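Local atomic coordinates of thioredoxin family protein (Streptococcus pneumoniae, PDB entry 2YP6), a protein that is a surface-exposed thioredoxin-fold lipoprotein of the pneumococcus, probably a thiol-disulfide oxidoreductase that supports resistance to extracellular oxidative stress. Residues A[74-79]-A[142-147]. Residues are numbered along the deposited sequence; the frame is centred on the assembly and turned at random.
Sequences LKFWAS and TTFQAY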
# COMPACT_ATOMS: atom_id res chain seq x y z
N LEU A 74 3.12 2.06 -2.18
CA LEU A 74 1.68 1.75 -2.17
C LEU A 74 1.49 0.28 -2.41
O LEU A 74 1.81 -0.19 -3.50
CB LEU A 74 0.95 2.56 -3.24
CG LEU A 74 -0.57 2.40 -3.30
CD1 LEU A 74 -1.25 2.92 -2.06
CD2 LEU A 74 -1.11 3.13 -4.55
N LYS A 75 1.01 -0.44 -1.40
CA LYS A 75 0.89 -1.90 -1.47
C LYS A 75 -0.56 -2.32 -1.46
O LYS A 75 -1.31 -1.97 -0.54
CB LYS A 75 1.60 -2.56 -0.31
CG LYS A 75 1.57 -4.05 -0.32
CD LYS A 75 2.09 -4.61 1.02
CE LYS A 75 2.32 -6.09 0.97
NZ LYS A 75 3.59 -6.45 0.27
N PHE A 76 -0.94 -3.09 -2.47
CA PHE A 76 -2.26 -3.68 -2.55
C PHE A 76 -2.17 -5.11 -2.06
O PHE A 76 -1.30 -5.86 -2.51
CB PHE A 76 -2.79 -3.64 -4.00
CG PHE A 76 -3.10 -2.25 -4.48
CD1 PHE A 76 -2.08 -1.42 -4.98
CD2 PHE A 76 -4.38 -1.74 -4.41
CE1 PHE A 76 -2.35 -0.17 -5.40
CE2 PHE A 76 -4.65 -0.48 -4.83
CZ PHE A 76 -3.64 0.33 -5.33
N TRP A 77 -3.05 -5.50 -1.15
CA TRP A 77 -2.97 -6.81 -0.54
C TRP A 77 -4.32 -7.32 -0.03
O TRP A 77 -5.33 -6.65 -0.16
CB TRP A 77 -1.93 -6.81 0.57
CG TRP A 77 -2.25 -5.99 1.81
CD1 TRP A 77 -2.33 -4.64 1.90
CD2 TRP A 77 -2.52 -6.50 3.13
NE1 TRP A 77 -2.63 -4.26 3.20
CE2 TRP A 77 -2.74 -5.39 3.97
CE3 TRP A 77 -2.57 -7.79 3.67
CZ2 TRP A 77 -3.02 -5.54 5.33
CZ3 TRP A 77 -2.85 -7.92 5.02
CH2 TRP A 77 -3.06 -6.81 5.84
N ALA A 78 -4.31 -8.52 0.53
CA ALA A 78 -5.51 -9.12 1.11
C ALA A 78 -5.11 -10.06 2.23
O ALA A 78 -4.06 -10.71 2.16
CB ALA A 78 -6.30 -9.86 0.06
N SER A 79 -5.96 -10.14 3.25
CA SER A 79 -5.70 -10.96 4.43
C SER A 79 -5.68 -12.44 4.07
O SER A 79 -5.03 -13.20 4.78
CB SER A 79 -6.75 -10.70 5.52
OG SER A 79 -8.00 -11.25 5.15
N THR A 142 -12.60 0.42 -6.39
CA THR A 142 -12.25 1.29 -7.51
C THR A 142 -10.78 1.69 -7.56
O THR A 142 -10.27 2.04 -8.61
CB THR A 142 -13.12 2.56 -7.53
OG1 THR A 142 -13.09 3.18 -6.25
CG2 THR A 142 -14.53 2.19 -7.88
N THR A 143 -10.10 1.63 -6.42
CA THR A 143 -8.68 1.86 -6.40
C THR A 143 -7.93 0.63 -6.93
O THR A 143 -7.03 0.76 -7.74
CB THR A 143 -8.17 2.19 -4.99
OG1 THR A 143 -9.02 3.15 -4.38
CG2 THR A 143 -6.74 2.75 -5.05
N PHE A 144 -8.33 -0.56 -6.50
CA PHE A 144 -7.81 -1.78 -7.11
C PHE A 144 -8.03 -1.77 -8.63
O PHE A 144 -7.18 -2.20 -9.39
CB PHE A 144 -8.48 -3.03 -6.54
CG PHE A 144 -7.82 -3.59 -5.29
CD1 PHE A 144 -8.02 -2.99 -4.06
CD2 PHE A 144 -7.02 -4.73 -5.36
CE1 PHE A 144 -7.43 -3.51 -2.90
CE2 PHE A 144 -6.44 -5.26 -4.20
CZ PHE A 144 -6.64 -4.66 -2.97
N GLN A 145 -9.22 -1.33 -9.05
CA GLN A 145 -9.51 -1.26 -10.48
C GLN A 145 -8.63 -0.21 -11.15
O GLN A 145 -8.06 -0.46 -12.22
CB GLN A 145 -10.98 -0.93 -10.70
CG GLN A 145 -11.40 -0.96 -12.15
CD GLN A 145 -12.91 -0.76 -12.32
OE1 GLN A 145 -13.65 -0.62 -11.34
NE2 GLN A 145 -13.36 -0.73 -13.56
N ALA A 146 -8.53 0.96 -10.54
CA ALA A 146 -7.76 2.04 -11.14
C ALA A 146 -6.30 1.65 -11.34
O ALA A 146 -5.68 2.05 -12.33
CB ALA A 146 -7.83 3.29 -10.28
N TYR A 147 -5.74 0.89 -10.39
CA TYR A 147 -4.34 0.49 -10.47
C TYR A 147 -4.16 -0.85 -11.21
O TYR A 147 -3.05 -1.43 -11.24
CB TYR A 147 -3.71 0.47 -9.05
CG TYR A 147 -3.35 1.85 -8.54
CD1 TYR A 147 -4.31 2.74 -8.11
CD2 TYR A 147 -2.02 2.27 -8.51
CE1 TYR A 147 -3.96 4.01 -7.68
CE2 TYR A 147 -1.68 3.51 -8.07
CZ TYR A 147 -2.65 4.39 -7.68
OH TYR A 147 -2.28 5.63 -7.23
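Phe76 and Phe144 both carry CG anti to the carbonyl carbon (chi1 -69° and -87°), each CG beside its own backbone N, and from there the two side chains slide past each other in opposite directions. They meet as a T-shaped pair, planes at 78° and centroids 5.1 Å apart: the edge of Phe76 points at the face of Phe144, with Phe76 CD2 over the ring centre and 3.8 Å from Phe144 CE1. Thr143 CG2 also meets the rim of Phe76, 3.9 Å from Phe76 CE2, while Thr143 OG1 is hydrogen-bonded to Asp138 OD1. Phe76 CZ sits over a face of the Tyr147 ring, 3.6 Å from Tyr147 CG, with the two rings oblique to each other. Leu74, two residues back on the strand, lays CD2 over the face of Tyr147 in a CH-pi contact, 3.6 Å from Tyr147 CE2. No hydrogen bond joins the segments, and the buried polar end of Tyr147 is satisfied elsewhere, OH bonding to Pro50 O. At the other end, Trp77 O approaches the edge of Phe144, 3.7 Å from Phe144 CZ; the Phe144 side chain also touches the bound 3-cyclohexyl-1-propylphosphocholine. The aromatic cluster of Phe76, Phe144 and Tyr147 thus packs a short helix against strand 71-76, a central strand of the sheet in this thioredoxin fold, which leads through Trp77 to the Cys81-Cys84 disulfide of the CxxC motif.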